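Local coordinates for protein DR hemagglutinin structural subunit (Escherichia coli, PDB 2W5P) that forms the structural subunit of Dr fimbriae, adhesins that bind the Dr blood group antigen and mediate adherence of uropathogenic bacteria to the upper urinary tract, at residues I95-N100 against G120-Y125. The protein carries 1 engineered substitution. Residues are numbered along the deposited sequence; the frame is centred on the assembly and turned at random.
Sequences IRPTDN and GIIGIY. With CL8 (chloramphenicol succinate), chain D.
The Arg96 guanidinium lies nearly flat on one face of the Tyr125 ring, the planes 11° apart, with NH2 3.5 Å from Tyr125 CZ, toward the rim. This is a cation-pi stack; a bend at chi3 (82°) in an otherwise extended arginine chain turns the group over the ring. On the ring's opposite face sits chlorine CL1 of chloramphenicol succinate, 3.7 Å from Tyr125 CE1, so the tyrosine is sandwiched between arginine and ligand. At the ring edge, Tyr125 OH touches ligand carbon C1 (3.6 Å). Gly123, Thr98 CG2 and Ile121 CG2 border the other chlorine, CL2, Gly123 CA at 3.6 Å. In the backbone, Arg96 and Gly123 form a hydrogen-bonded antiparallel pair: Arg96 N bonds to Gly123 O (3.1 Å) and Gly123 N to Arg96 O (2.9 Å). Thr98 N continues the pairing to Ile121 O (2.9 Å), and a water bridges Thr98 OG1 and Ile121 N where the chain enters a type I turn. On the other side of the sheet, Ile122 CG2 packs on Ile95 CB (3.7 Å), and Phe110 covers Ile95, Pro97 and Ile122. Strand 90-97 pairs antiparallel with strand 119-126, itself flanked by strand 50-59, as in the immunoglobulin-like fold of fimbrial subunits; the face carrying Thr98, Gly123 and Tyr125 lines the chloramphenicol succinate site.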
loop_
_atom_site.group_PDB
_atom_site.type_symbol
_atom_site.label_atom_id
_atom_site.label_comp_id
_atom_site.label_asym_id
_atom_site.label_seq_id
_atom_site.Cartn_x
_atom_site.Cartn_y
_atom_site.Cartn_z
ATOM N N ILE A 95 18.047 -4.911 16.267
ATOM C CA ILE A 95 18.300 -4.846 14.839
ATOM C C ILE A 95 19.809 -4.902 14.678
ATOM O O ILE A 95 20.545 -4.276 15.450
ATOM C CB ILE A 95 17.704 -3.600 14.163
ATOM C CG1 ILE A 95 18.201 -2.312 14.829
ATOM C CG2 ILE A 95 16.196 -3.689 14.146
ATOM C CD1 ILE A 95 17.762 -1.010 14.102
ATOM N N ARG A 96 20.264 -5.667 13.695
ATOM C CA ARG A 96 21.707 -5.898 13.509
ATOM C C ARG A 96 21.991 -6.182 12.046
ATOM O O ARG A 96 21.255 -6.959 11.427
ATOM C CB ARG A 96 22.099 -7.136 14.351
ATOM C CG ARG A 96 23.470 -7.721 13.981
ATOM C CD ARG A 96 23.878 -8.852 14.912
ATOM N NE ARG A 96 23.277 -10.135 14.544
ATOM C CZ ARG A 96 22.342 -10.765 15.262
ATOM N NH1 ARG A 96 21.850 -10.212 16.369
ATOM N NH2 ARG A 96 21.887 -11.948 14.865
ATOM N N PRO A 97 23.046 -5.568 11.479
ATOM C CA PRO A 97 23.374 -5.837 10.086
ATOM C C PRO A 97 23.875 -7.280 9.910
ATOM O O PRO A 97 24.688 -7.775 10.711
ATOM C CB PRO A 97 24.522 -4.874 9.804
ATOM C CG PRO A 97 25.242 -4.757 11.177
ATOM C CD PRO A 97 24.062 -4.697 12.129
ATOM N N THR A 98 23.487 -7.912 8.807
ATOM C CA THR A 98 23.926 -9.277 8.547
ATOM C C THR A 98 25.441 -9.395 8.317
ATOM O O THR A 98 26.000 -10.464 8.506
ATOM C CB THR A 98 23.138 -9.937 7.403
ATOM O OG1 THR A 98 23.455 -9.272 6.170
ATOM C CG2 THR A 98 21.582 -9.927 7.695
ATOM N N ASP A 99 26.086 -8.314 7.877
ATOM C CA ASP A 99 27.539 -8.337 7.614
ATOM C C ASP A 99 28.369 -8.122 8.895
ATOM O O ASP A 99 29.595 -8.038 8.855
ATOM C CB ASP A 99 27.932 -7.336 6.512
ATOM C CG ASP A 99 27.811 -5.888 6.959
ATOM O OD1 ASP A 99 28.247 -5.005 6.226
ATOM O OD2 ASP A 99 27.245 -5.629 8.030
ATOM N N ASN A 100 27.677 -7.973 10.019
ATOM C CA ASN A 100 28.348 -7.783 11.293
ATOM C C ASN A 100 29.177 -6.516 11.406
ATOM O O ASN A 100 30.061 -6.434 12.263
ATOM C CB ASN A 100 29.189 -9.029 11.646
ATOM C CG ASN A 100 28.346 -10.235 11.830
ATOM O OD1 ASN A 100 27.361 -10.203 12.572
ATOM N ND2 ASN A 100 28.629 -11.280 11.057
ATOM N N GLY A 120 23.275 -3.351 2.477
ATOM C CA GLY A 120 23.238 -4.552 3.264
ATOM C C GLY A 120 21.852 -4.851 3.765
ATOM O O GLY A 120 20.863 -4.355 3.250
ATOM N N ILE A 121 21.785 -5.729 4.746
ATOM C CA ILE A 121 20.502 -6.158 5.265
ATOM C C ILE A 121 20.529 -5.917 6.769
ATOM O O ILE A 121 21.414 -6.429 7.463
ATOM C CB ILE A 121 20.260 -7.674 5.012
ATOM C CG1 ILE A 121 20.268 -8.029 3.497
ATOM C CG2 ILE A 121 18.960 -8.153 5.729
ATOM C CD1 ILE A 121 19.033 -7.610 2.765
ATOM N N ILE A 122 19.530 -5.207 7.266
ATOM C CA ILE A 122 19.365 -5.024 8.716
ATOM C C ILE A 122 18.345 -6.078 9.173
ATOM O O ILE A 122 17.166 -6.027 8.775
ATOM C CB ILE A 122 18.850 -3.593 9.068
ATOM C CG1 ILE A 122 19.878 -2.517 8.712
ATOM C CG2 ILE A 122 18.481 -3.508 10.541
ATOM C CD1 ILE A 122 21.134 -2.538 9.550
ATOM N N GLY A 123 18.807 -7.086 9.911
ATOM C CA GLY A 123 17.913 -8.134 10.384
ATOM C C GLY A 123 17.192 -7.638 11.654
ATOM O O GLY A 123 17.774 -6.924 12.452
ATOM N N ILE A 124 15.914 -7.995 11.780
ATOM C CA ILE A 124 15.107 -7.685 12.966
ATOM C C ILE A 124 14.967 -9.013 13.725
ATOM O O ILE A 124 14.455 -10.011 13.159
ATOM C CB ILE A 124 13.652 -7.152 12.628
ATOM C CG1 ILE A 124 13.658 -6.014 11.589
ATOM C CG2 ILE A 124 12.979 -6.649 13.926
ATOM C CD1 ILE A 124 14.683 -4.934 11.886
ATOM N N TYR A 125 15.321 -8.992 15.008
ATOM C CA TYR A 125 15.274 -10.203 15.880
ATOM C C TYR A 125 14.530 -9.905 17.183
ATOM O O TYR A 125 14.660 -8.827 17.726
ATOM C CB TYR A 125 16.713 -10.666 16.229
ATOM C CG TYR A 125 17.600 -10.889 15.019
ATOM C CD1 TYR A 125 17.649 -12.146 14.382
ATOM C CD2 TYR A 125 18.382 -9.861 14.502
ATOM C CE1 TYR A 125 18.469 -12.361 13.243
ATOM C CE2 TYR A 125 19.164 -10.055 13.333
ATOM C CZ TYR A 125 19.172 -11.313 12.705
ATOM O OH TYR A 125 19.927 -11.506 11.556
HETATM C C1 CL8 D . 17.180 -12.093 9.337
HETATM CL CL1 CL8 D . 16.132 -11.322 10.571
HETATM CL CL2 CL8 D . 17.816 -10.912 8.128
HETATM C C2 CL8 D . 16.265 -13.157 8.652
HETATM O O2 CL8 D . 15.233 -12.794 8.038
HETATM N N2 CL8 D . 16.658 -14.364 8.852
HETATM O O HOH W 1 24.296 -6.638 5.716
#